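Local coordinates for protein gluconate kinase (Lactobacillus acidophilus, PDB 3LL3) that probably phosphorylates a sugar or sugar acid such as gluconate at the expense of ATP, as an FGGY-family carbohydrate kinase that binds ATP and D-xylulose, at residues Ile245-Ile250 / Leu448-Gly452; Gly330-Leu334 / Leu359-His363; Ala151-Ile155 / Ile199-Pro205. All coordinates share one frame; numbering follows the deposited sequence.

Contact 1: residues Ile245-Ile250 / Leu448-Gly452; sequences IGVNAI and LSEIG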
ATOM      1  N   ILE A 245      16.555  30.024  12.810  1.00 19.98           N
ATOM      2  CA  ILE A 245      16.505  31.214  13.648  1.00 21.39           C
ATOM      3  C   ILE A 245      15.463  32.217  13.128  1.00 21.68           C
ATOM      4  O   ILE A 245      14.923  32.993  13.898  1.00 21.49           O
ATOM      5  CB  ILE A 245      17.876  31.906  13.843  1.00 23.11           C
ATOM      6  CG1 ILE A 245      18.345  32.588  12.556  1.00 20.93           C
ATOM      7  CG2 ILE A 245      18.922  30.909  14.349  1.00 22.96           C
ATOM      8  CD1 ILE A 245      19.556  33.532  12.773  1.00 23.57           C
ATOM      9  N   GLY A 246      15.175  32.187  11.827  1.00 22.64           N
ATOM     10  CA  GLY A 246      14.162  33.052  11.231  1.00 22.24           C
ATOM     11  C   GLY A 246      12.716  32.791  11.670  1.00 23.88           C
ATOM     12  O   GLY A 246      11.806  33.597  11.376  1.00 23.38           O
ATOM     13  N   VAL A 247      12.499  31.668  12.352  1.00 22.81           N
ATOM     14  CA  VAL A 247      11.201  31.358  12.959  1.00 24.23           C
ATOM     15  C   VAL A 247      11.321  31.376  14.479  1.00 24.67           C
ATOM     16  O   VAL A 247      10.479  30.834  15.202  1.00 24.72           O
ATOM     17  CB  VAL A 247      10.595  30.018  12.454  1.00 24.44           C
ATOM     18  CG1 VAL A 247      10.341  30.074  10.942  1.00 23.15           C
ATOM     19  CG2 VAL A 247      11.464  28.797  12.842  1.00 23.80           C
ATOM     20  N   ASN A 248      12.381  32.029  14.949  1.00 25.06           N
ATOM     21  CA  ASN A 248      12.639  32.199  16.379  1.00 24.14           C
ATOM     22  C   ASN A 248      12.893  30.900  17.124  1.00 25.00           C
ATOM     23  O   ASN A 248      12.634  30.808  18.322  1.00 27.44           O
ATOM     24  CB  ASN A 248      11.495  32.949  17.057  1.00 26.38           C
ATOM     25  CG  ASN A 248      11.942  33.652  18.318  1.00 28.86           C
ATOM     26  OD1 ASN A 248      13.121  33.972  18.463  1.00 29.28           O
ATOM     27  ND2 ASN A 248      11.009  33.895  19.239  1.00 27.23           N
ATOM     28  N   ALA A 249      13.363  29.879  16.422  1.00 23.98           N
ATOM     29  CA  ALA A 249      13.719  28.635  17.100  1.00 25.54           C
ATOM     30  C   ALA A 249      15.213  28.634  17.358  1.00 23.40           C
ATOM     31  O   ALA A 249      15.970  27.955  16.671  1.00 25.29           O
ATOM     32  CB  ALA A 249      13.294  27.414  16.281  1.00 22.80           C
ATOM     33  N   ILE A 250      15.639  29.404  18.353  1.00 26.06           N
ATOM     34  CA  ILE A 250      17.072  29.710  18.516  1.00 29.44           C
ATOM     35  C   ILE A 250      17.744  28.746  19.483  1.00 29.50           C
ATOM     36  O   ILE A 250      18.977  28.713  19.590  1.00 27.64           O
ATOM     37  CB  ILE A 250      17.291  31.151  18.995  1.00 28.95           C
ATOM     38  CG1 ILE A 250      16.697  31.312  20.391  1.00 29.82           C
ATOM     39  CG2 ILE A 250      16.645  32.130  18.026  1.00 25.70           C
ATOM     40  CD1 ILE A 250      16.846  32.685  20.959  1.00 31.59           C
ATOM     41  N   LEU A 448      21.256  37.088  19.778  1.00 31.25           N
ATOM     42  CA  LEU A 448      20.449  36.340  18.829  1.00 30.04           C
ATOM     43  C   LEU A 448      18.967  36.357  19.178  1.00 30.22           C
ATOM     44  O   LEU A 448      18.127  36.470  18.294  1.00 29.63           O
ATOM     45  CB  LEU A 448      20.944  34.908  18.768  1.00 31.41           C
ATOM     46  CG  LEU A 448      20.409  34.082  17.607  1.00 30.85           C
ATOM     47  CD1 LEU A 448      20.948  34.637  16.310  1.00 33.14           C
ATOM     48  CD2 LEU A 448      20.830  32.620  17.801  1.00 33.51           C
ATOM     49  N   SER A 449      18.659  36.262  20.471  1.00 31.67           N
ATOM     50  CA  SER A 449      17.277  36.200  20.948  1.00 32.01           C
ATOM     51  C   SER A 449      16.470  37.406  20.502  1.00 30.72           C
ATOM     52  O   SER A 449      15.238  37.377  20.469  1.00 31.01           O
ATOM     53  CB  SER A 449      17.233  36.078  22.476  1.00 33.19           C
ATOM     54  OG  SER A 449      17.883  37.168  23.109  1.00 37.83           O
ATOM     55  N   GLU A 450      17.160  38.481  20.157  1.00 29.25           N
ATOM     56  CA  GLU A 450      16.455  39.685  19.760  1.00 29.95           C
ATOM     57  C   GLU A 450      15.716  39.506  18.433  1.00 27.49           C
ATOM     58  O   GLU A 450      14.865  40.311  18.092  1.00 28.46           O
ATOM     59  CB  GLU A 450      17.408  40.896  19.727  1.00 31.12           C
ATOM     60  CG  GLU A 450      18.011  41.237  21.092  1.00 31.76           C
ATOM     61  CD  GLU A 450      19.175  42.212  21.000  1.00 37.45           C
ATOM     62  OE1 GLU A 450      19.231  42.973  20.013  1.00 34.58           O
ATOM     63  OE2 GLU A 450      20.031  42.221  21.912  1.00 38.62           O
ATOM     64  N   ILE A 451      16.040  38.456  17.685  1.00 28.11           N
ATOM     65  CA  ILE A 451      15.362  38.187  16.414  1.00 27.09           C
ATOM     66  C   ILE A 451      13.867  37.972  16.633  1.00 27.62           C
ATOM     67  O   ILE A 451      13.060  38.143  15.720  1.00 27.70           O
ATOM     68  CB  ILE A 451      15.961  36.970  15.680  1.00 27.41           C
ATOM     69  CG1 ILE A 451      15.593  37.016  14.198  1.00 25.52           C
ATOM     70  CG2 ILE A 451      15.490  35.654  16.330  1.00 26.78           C
ATOM     71  CD1 ILE A 451      16.378  36.040  13.350  1.00 24.63           C
ATOM     72  N   GLY A 452      13.504  37.607  17.855  1.00 27.25           N
ATOM     73  CA  GLY A 452      12.107  37.438  18.228  1.00 28.58           C
ATOM     74  C   GLY A 452      11.235  38.638  17.922  1.00 30.56           C
ATOM     75  O   GLY A 452      10.032  38.504  17.707  1.00 30.82           O
TER
HETATM   76  O   HOH W   1      14.056  34.863  20.635  1.00 35.83           O
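A Schellman motif ends helix 239-245, and its last turn and the residues after it, I245, N248 and I250, meet the 3-10 turn 448-452. N248 is the C-prime residue, with phi at 64°; its N bonds to I245 O at 2.9 Å while A249 N reaches back to T244 O. The apolar contact is made largely by branch ends. I245 CD1 meets L448 CD1 at 4.0 Å, the two side chains crossing at about a right angle, and I245 CG1 lies 4.1 Å from I451 CD1. On the other branch of L448, CD2 touches I250 CB at 4.0 Å. I250 CG1 sits between its own N and carbonyl carbon (chi1 65°), and the chain continues outstretched until CD1 rests on the backbone of S449, 3.5 Å from its CA. N248 slides along I451 and places OD1 3.6 Å from G452 CA. Helix 429-441 packs against the same residues, its A433 touching both I245 and I451. The polar link is indirect: one water donates to N248 OD1 at 2.5 Å and to S449 O at 2.8 Å, which implies that hydrocarbon packing holds the turns together while solvent satisfies the amide oxygen at the rim.

Contact 2: residues Gly330-Leu334 / Leu359-His363; sequences GSRNL and LTRMH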
ATOM      1  N   GLY A 330      -6.962   8.743  12.180  1.00 26.24           N
ATOM      2  CA  GLY A 330      -6.306   7.450  12.171  1.00 25.25           C
ATOM      3  C   GLY A 330      -6.686   6.658  10.935  1.00 24.63           C
ATOM      4  O   GLY A 330      -6.130   5.590  10.688  1.00 25.38           O
ATOM      5  N   SER A 331      -7.640   7.182  10.170  1.00 22.80           N
ATOM      6  CA  SER A 331      -8.085   6.581   8.909  1.00 25.99           C
ATOM      7  C   SER A 331      -8.448   5.091   9.026  1.00 27.69           C
ATOM      8  O   SER A 331      -8.192   4.303   8.106  1.00 26.70           O
ATOM      9  CB  SER A 331      -7.026   6.771   7.813  1.00 24.49           C
ATOM     10  OG  SER A 331      -6.664   8.139   7.641  1.00 26.36           O
ATOM     11  N   ARG A 332      -9.034   4.715  10.154  1.00 25.02           N
ATOM     12  CA  ARG A 332      -9.363   3.317  10.430  1.00 27.44           C
ATOM     13  C   ARG A 332      -8.141   2.419  10.296  1.00 29.07           C
ATOM     14  O   ARG A 332      -8.223   1.293   9.785  1.00 27.36           O
ATOM     15  CB  ARG A 332     -10.481   2.836   9.507  1.00 28.03           C
ATOM     16  CG  ARG A 332     -11.715   3.729   9.527  1.00 29.14           C
ATOM     17  CD  ARG A 332     -12.858   3.089   8.751  1.00 30.60           C
ATOM     18  NE  ARG A 332     -13.918   4.054   8.510  1.00 31.83           N
ATOM     19  CZ  ARG A 332     -14.936   4.247   9.341  1.00 37.43           C
ATOM     20  NH1 ARG A 332     -15.028   3.520  10.455  1.00 38.35           N
ATOM     21  NH2 ARG A 332     -15.862   5.152   9.060  1.00 39.04           N
ATOM     22  N   ASN A 333      -7.003   2.926  10.760  1.00 27.18           N
ATOM     23  CA  ASN A 333      -5.784   2.151  10.806  1.00 26.94           C
ATOM     24  C   ASN A 333      -5.144   1.924   9.448  1.00 28.03           C
ATOM     25  O   ASN A 333      -4.308   1.037   9.300  1.00 30.83           O
ATOM     26  CB  ASN A 333      -6.031   0.804  11.490  1.00 31.17           C
ATOM     27  CG  ASN A 333      -5.993   0.901  12.995  1.00 38.92           C
ATOM     28  OD1 ASN A 333      -5.618   1.940  13.563  1.00 35.31           O
ATOM     29  ND2 ASN A 333      -6.379  -0.184  13.661  1.00 39.95           N
ATOM     30  N   LEU A 334      -5.519   2.713   8.455  1.00 26.34           N
ATOM     31  CA  LEU A 334      -4.838   2.611   7.179  1.00 25.33           C
ATOM     32  C   LEU A 334      -3.482   3.329   7.276  1.00 26.06           C
ATOM     33  O   LEU A 334      -3.416   4.474   7.700  1.00 23.77           O
ATOM     34  CB  LEU A 334      -5.704   3.189   6.063  1.00 24.32           C
ATOM     35  CG  LEU A 334      -5.060   3.193   4.674  1.00 26.18           C
ATOM     36  CD1 LEU A 334      -4.716   1.763   4.234  1.00 25.25           C
ATOM     37  CD2 LEU A 334      -5.974   3.875   3.679  1.00 23.46           C
ATOM     38  N   LEU A 359      -5.616  -2.054   3.935  1.00 25.08           N
ATOM     39  CA  LEU A 359      -6.892  -1.786   3.285  1.00 24.75           C
ATOM     40  C   LEU A 359      -7.939  -2.886   3.542  1.00 27.25           C
ATOM     41  O   LEU A 359      -7.620  -4.069   3.694  1.00 27.79           O
ATOM     42  CB  LEU A 359      -6.718  -1.603   1.778  1.00 26.47           C
ATOM     43  CG  LEU A 359      -5.985  -0.386   1.213  1.00 25.14           C
ATOM     44  CD1 LEU A 359      -5.559  -0.672  -0.220  1.00 22.14           C
ATOM     45  CD2 LEU A 359      -6.874   0.862   1.274  1.00 26.20           C
ATOM     46  N   THR A 360      -9.192  -2.453   3.579  1.00 27.48           N
ATOM     47  CA  THR A 360     -10.336  -3.303   3.810  1.00 30.07           C
ATOM     48  C   THR A 360     -11.452  -2.581   3.084  1.00 31.19           C
ATOM     49  O   THR A 360     -11.274  -1.443   2.673  1.00 31.72           O
ATOM     50  CB  THR A 360     -10.614  -3.354   5.313  1.00 34.33           C
ATOM     51  OG1 THR A 360     -10.986  -4.673   5.698  1.00 41.20           O
ATOM     52  CG2 THR A 360     -11.699  -2.386   5.692  1.00 29.61           C
ATOM     53  N   ARG A 361     -12.608  -3.210   2.920  1.00 33.30           N
ATOM     54  CA  ARG A 361     -13.699  -2.564   2.203  1.00 33.67           C
ATOM     55  C   ARG A 361     -14.281  -1.379   2.999  1.00 33.48           C
ATOM     56  O   ARG A 361     -15.042  -0.587   2.471  1.00 34.17           O
ATOM     57  CB  ARG A 361     -14.771  -3.605   1.798  1.00 38.34           C
ATOM     58  CG  ARG A 361     -14.245  -4.633   0.749  1.00 36.56           C
ATOM     59  CD  ARG A 361     -15.055  -5.950   0.680  1.00 41.94           C
ATOM     60  NE  ARG A 361     -16.497  -5.731   0.639  1.00 41.24           N
ATOM     61  CZ  ARG A 361     -17.361  -6.263   1.494  1.00 46.76           C
ATOM     62  NH1 ARG A 361     -16.933  -7.077   2.455  1.00 48.20           N
ATOM     63  NH2 ARG A 361     -18.661  -5.997   1.377  1.00 48.16           N
HETATM   64  N   MSE A 362     -13.902  -1.257   4.268  1.00 34.50           N
HETATM   65  CA  MSE A 362     -14.244  -0.072   5.074  1.00 36.05           C
HETATM   66  C   MSE A 362     -13.472   1.181   4.639  1.00 34.50           C
HETATM   67  O   MSE A 362     -13.882   2.299   4.935  1.00 36.14           O
HETATM   68  CB  MSE A 362     -13.957  -0.307   6.563  1.00 36.41           C
HETATM   69  CG  MSE A 362     -14.789  -1.396   7.199  1.00 44.37           C
HETATM   70 SE   MSE A 362     -16.677  -0.919   7.143  1.00 75.16          SE
HETATM   71  CE  MSE A 362     -16.646   0.572   8.423  1.00 50.85           C
ATOM     72  N   HIS A 363     -12.344   0.995   3.963  1.00 31.30           N
ATOM     73  CA  HIS A 363     -11.542   2.135   3.521  1.00 29.26           C
ATOM     74  C   HIS A 363     -11.992   2.665   2.177  1.00 30.99           C
ATOM     75  O   HIS A 363     -11.689   2.079   1.134  1.00 32.80           O
ATOM     76  CB  HIS A 363     -10.062   1.780   3.485  1.00 28.88           C
ATOM     77  CG  HIS A 363      -9.521   1.373   4.815  1.00 29.43           C
ATOM     78  ND1 HIS A 363      -9.381   0.053   5.185  1.00 27.58           N
ATOM     79  CD2 HIS A 363      -9.117   2.110   5.878  1.00 27.62           C
ATOM     80  CE1 HIS A 363      -8.906  -0.007   6.416  1.00 30.33           C
ATOM     81  NE2 HIS A 363      -8.735   1.228   6.861  1.00 28.47           N
TER
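R332 O accepts a hydrogen bond from H363 NE2 at 3.0 Å, with an N-H...O angle of 154°. The oxygen lies close to the imidazole plane, yet seen from R332 the donor stands well above the carbonyl plane, 58° out of it. S331 O also sits at the ring edge, 3.3 Å from H363 CD2, while L334 CB approaches the same CD2 obliquely at 3.6 Å. At the far side of the ring, ND1 faces the backbone of T360, with weak bonds at most. Were the imidazole of H363 cut back to an alanine, R332 O would probably lose this donor and a gap would open beside L334 CB. Farther along, L334 CG stands anti to its own N (chi1 177°), which carries L334 CD1 to within 3.8 Å of L359 CD2. The R332 chain runs extended past selenomethionine M362, whose CE lies over one guanidinium face, 3.9 Å from NH1, and R332 NE forms a salt bridge with E367. S331, R332 and N333 all have left-handed backbone angles, and the ring spans from this bend to a type I turn, T360-H363. That turn links strand 354-359 to helix 365-388 at the dimer interface, where L359 continues an antiparallel ladder with the second subunit.

Contact 3: residues Ala151-Ile155 / Ile199-Pro205; sequences AQKWI and IKKEQLP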
ATOM      1  N   ALA A 151      41.518  22.643 -11.061  1.00 39.37           N
ATOM      2  CA  ALA A 151      40.813  23.392 -10.011  1.00 38.37           C
ATOM      3  C   ALA A 151      41.747  23.930  -8.917  1.00 35.87           C
ATOM      4  O   ALA A 151      42.437  23.168  -8.245  1.00 36.06           O
ATOM      5  CB  ALA A 151      39.699  22.533  -9.389  1.00 34.14           C
ATOM      6  N   GLN A 152      41.749  25.247  -8.734  1.00 34.84           N
ATOM      7  CA  GLN A 152      42.534  25.888  -7.683  1.00 35.84           C
ATOM      8  C   GLN A 152      41.649  26.332  -6.513  1.00 35.98           C
ATOM      9  O   GLN A 152      42.145  26.648  -5.426  1.00 33.85           O
ATOM     10  CB  GLN A 152      43.284  27.100  -8.244  1.00 37.91           C
ATOM     11  CG  GLN A 152      44.328  26.728  -9.315  1.00 42.30           C
ATOM     12  CD  GLN A 152      45.347  25.732  -8.801  1.00 44.54           C
ATOM     13  OE1 GLN A 152      46.012  25.976  -7.790  1.00 48.42           O
ATOM     14  NE2 GLN A 152      45.466  24.596  -9.485  1.00 45.72           N
ATOM     15  N   LYS A 153      40.342  26.375  -6.753  1.00 30.94           N
ATOM     16  CA  LYS A 153      39.376  26.727  -5.706  1.00 31.12           C
ATOM     17  C   LYS A 153      38.127  25.878  -5.848  1.00 30.59           C
ATOM     18  O   LYS A 153      37.630  25.671  -6.955  1.00 30.43           O
ATOM     19  CB  LYS A 153      38.990  28.209  -5.773  1.00 30.16           C
ATOM     20  CG  LYS A 153      40.132  29.172  -5.409  1.00 34.23           C
ATOM     21  CD  LYS A 153      40.477  29.035  -3.937  1.00 36.06           C
ATOM     22  CE  LYS A 153      41.277  30.222  -3.421  1.00 36.12           C
ATOM     23  NZ  LYS A 153      42.673  30.169  -3.858  1.00 37.72           N
ATOM     24  N   TRP A 154      37.632  25.375  -4.721  1.00 29.39           N
ATOM     25  CA  TRP A 154      36.367  24.668  -4.695  1.00 27.13           C
ATOM     26  C   TRP A 154      35.439  25.431  -3.766  1.00 28.50           C
ATOM     27  O   TRP A 154      35.733  25.597  -2.583  1.00 27.28           O
ATOM     28  CB  TRP A 154      36.572  23.242  -4.193  1.00 28.85           C
ATOM     29  CG  TRP A 154      37.267  22.380  -5.186  1.00 28.47           C
ATOM     30  CD1 TRP A 154      38.547  21.891  -5.110  1.00 29.35           C
ATOM     31  CD2 TRP A 154      36.730  21.921  -6.424  1.00 27.67           C
ATOM     32  NE1 TRP A 154      38.823  21.137  -6.222  1.00 29.47           N
ATOM     33  CE2 TRP A 154      37.725  21.135  -7.044  1.00 30.11           C
ATOM     34  CE3 TRP A 154      35.498  22.085  -7.066  1.00 27.77           C
ATOM     35  CZ2 TRP A 154      37.528  20.519  -8.272  1.00 28.05           C
ATOM     36  CZ3 TRP A 154      35.297  21.470  -8.288  1.00 27.75           C
ATOM     37  CH2 TRP A 154      36.317  20.699  -8.883  1.00 32.02           C
ATOM     38  N   ILE A 155      34.333  25.927  -4.310  1.00 28.33           N
ATOM     39  CA  ILE A 155      33.485  26.843  -3.560  1.00 27.06           C
ATOM     40  C   ILE A 155      32.021  26.524  -3.774  1.00 28.03           C
ATOM     41  O   ILE A 155      31.681  25.647  -4.560  1.00 27.94           O
ATOM     42  CB  ILE A 155      33.719  28.308  -3.999  1.00 28.68           C
ATOM     43  CG1 ILE A 155      33.325  28.484  -5.465  1.00 26.80           C
ATOM     44  CG2 ILE A 155      35.188  28.727  -3.777  1.00 26.64           C
ATOM     45  CD1 ILE A 155      33.692  29.874  -6.038  1.00 29.68           C
ATOM     46  N   ILE A 199      43.146  17.771  -1.478  1.00 34.06           N
ATOM     47  CA  ILE A 199      42.809  19.185  -1.535  1.00 35.00           C
ATOM     48  C   ILE A 199      43.601  19.886  -0.441  1.00 34.94           C
ATOM     49  O   ILE A 199      43.769  19.343   0.657  1.00 33.67           O
ATOM     50  CB  ILE A 199      41.297  19.394  -1.270  1.00 35.16           C
ATOM     51  CG1 ILE A 199      40.463  18.786  -2.401  1.00 36.64           C
ATOM     52  CG2 ILE A 199      40.967  20.855  -1.066  1.00 34.18           C
ATOM     53  CD1 ILE A 199      40.893  19.222  -3.776  1.00 36.97           C
ATOM     54  N   LYS A 200      44.098  21.079  -0.743  1.00 33.54           N
ATOM     55  CA  LYS A 200      44.763  21.894   0.257  1.00 34.78           C
ATOM     56  C   LYS A 200      43.800  22.946   0.799  1.00 35.49           C
ATOM     57  O   LYS A 200      42.907  23.425   0.090  1.00 34.21           O
ATOM     58  CB  LYS A 200      45.994  22.573  -0.340  1.00 35.92           C
ATOM     59  CG  LYS A 200      47.032  21.590  -0.855  1.00 40.26           C
ATOM     60  CD  LYS A 200      47.503  20.670   0.260  1.00 43.29           C
ATOM     61  CE  LYS A 200      48.703  21.250   1.008  1.00 49.49           C
ATOM     62  NZ  LYS A 200      49.061  20.402   2.190  1.00 52.25           N
ATOM     63  N   LYS A 201      44.000  23.290   2.062  1.00 36.54           N
ATOM     64  CA  LYS A 201      43.239  24.330   2.740  1.00 37.98           C
ATOM     65  C   LYS A 201      43.181  25.613   1.900  1.00 38.85           C
ATOM     66  O   LYS A 201      42.154  26.293   1.857  1.00 36.38           O
ATOM     67  CB  LYS A 201      43.859  24.544   4.125  1.00 41.42           C
ATOM     68  CG  LYS A 201      43.870  25.939   4.670  1.00 45.62           C
ATOM     69  CD  LYS A 201      44.890  26.049   5.801  1.00 43.25           C
ATOM     70  CE  LYS A 201      46.221  26.553   5.272  1.00 51.01           C
ATOM     71  NZ  LYS A 201      47.393  26.196   6.129  1.00 53.85           N
ATOM     72  N   GLU A 202      44.274  25.916   1.199  1.00 36.08           N
ATOM     73  CA  GLU A 202      44.331  27.072   0.317  1.00 34.47           C
ATOM     74  C   GLU A 202      43.395  26.967  -0.890  1.00 33.30           C
ATOM     75  O   GLU A 202      43.169  27.953  -1.576  1.00 34.82           O
ATOM     76  CB  GLU A 202      45.775  27.313  -0.169  1.00 37.79           C
ATOM     77  CG  GLU A 202      46.732  27.805   0.921  1.00 40.00           C
ATOM     78  CD  GLU A 202      47.150  26.706   1.891  1.00 42.22           C
ATOM     79  OE1 GLU A 202      47.037  25.510   1.535  1.00 40.69           O
ATOM     80  OE2 GLU A 202      47.592  27.040   3.014  1.00 45.12           O
ATOM     81  N   GLN A 203      42.863  25.782  -1.164  1.00 32.10           N
ATOM     82  CA  GLN A 203      41.952  25.621  -2.294  1.00 32.07           C
ATOM     83  C   GLN A 203      40.493  25.804  -1.881  1.00 31.20           C
ATOM     84  O   GLN A 203      39.585  25.648  -2.695  1.00 30.04           O
ATOM     85  CB  GLN A 203      42.117  24.252  -2.929  1.00 29.22           C
ATOM     86  CG  GLN A 203      43.398  24.077  -3.709  1.00 34.46           C
ATOM     87  CD  GLN A 203      43.625  22.634  -4.051  1.00 35.81           C
ATOM     88  OE1 GLN A 203      43.969  21.834  -3.183  1.00 34.87           O
ATOM     89  NE2 GLN A 203      43.399  22.276  -5.311  1.00 37.81           N
ATOM     90  N   LEU A 204      40.283  26.129  -0.610  1.00 30.24           N
ATOM     91  CA  LEU A 204      38.940  26.342  -0.070  1.00 30.83           C
ATOM     92  C   LEU A 204      38.798  27.751   0.489  1.00 30.85           C
ATOM     93  O   LEU A 204      39.777  28.348   0.935  1.00 31.32           O
ATOM     94  CB  LEU A 204      38.658  25.330   1.037  1.00 28.14           C
ATOM     95  CG  LEU A 204      38.721  23.880   0.570  1.00 29.75           C
ATOM     96  CD1 LEU A 204      38.705  22.959   1.771  1.00 28.07           C
ATOM     97  CD2 LEU A 204      37.569  23.583  -0.405  1.00 29.79           C
ATOM     98  N   PRO A 205      37.565  28.279   0.509  1.00 31.99           N
ATOM     99  CA  PRO A 205      37.414  29.626   1.069  1.00 28.17           C
ATOM    100  C   PRO A 205      37.865  29.646   2.522  1.00 28.37           C
ATOM    101  O   PRO A 205      37.824  28.612   3.178  1.00 29.18           O
ATOM    102  CB  PRO A 205      35.894  29.858   1.014  1.00 30.38           C
ATOM    103  CG  PRO A 205      35.355  28.819   0.055  1.00 30.83           C
ATOM    104  CD  PRO A 205      36.275  27.651   0.175  1.00 29.74           C
TER
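W154 N donates to Q203 O at 2.8 Å in a nearly straight bond, the N-H...O angle being 160° and the donor almost on the line of the C=O. The side chain of Q203 is held at both ends of its amide. OE1 takes the K200 N-H at 2.6 Å, in the carbonyl plane and with an angle of 174° at the hydrogen, while NE2 donates to A151 O at 3.2 Å. That second acceptor lies in the Q203 amide plane, so the two bonds together fix the rotation of the group. The chain reaches A151 because it is extended beyond CG, and on the way CG passes 3.3 Å from Q152 O. K153 NZ adds a weak bond to E202 O; K153 CA makes a CA-H...O contact with Q203 O.

On its opposite edge, strand 153-155 pairs antiparallel with strand 84-86, where Q152 and K153 together face L86 in a classic beta bulge. The 3-10 turn 201-203 and the residues after it thus lie along the remaining edge of a two-stranded sheet, in the FGGY N-terminal family region.

Packing begins at the indole. I199 CD1 approaches its pyrrole part obliquely, 3.7 Å from W154 NE1, and A151 CB lies over one ring face toward the rim. L137 and L140 of helix 133-143 also touch W154. L204 turns its CD2 back to within 3.9 Å of W154 CB. Beyond it, P205 CG meets I155 CG2 at 3.8 Å, the two side chains crossing obliquely.

Contact 3 closes before contact 1 opens along the chain, whereas contact 2 falls within the 197 residues that separate the two segments of contact 1. All three are apart in space: nearest atoms are about 20 Å apart for contacts 1 and 3, about 27 Å for contacts 1 and 2, and about 43 Å for contacts 2 and 3, which lie on opposite sides of the chain's centre. Contact 1 stands back from the ligands, the side chain of I245 about 13 Å from the bound D-xylulose and residue G246 about 13 Å from the bound ATP; its helix 239-245 starts at D239, a residue of the xylulose pocket. Contacts 2 and 3 also lie away from the ligand sites, contact 2 meeting the second subunit.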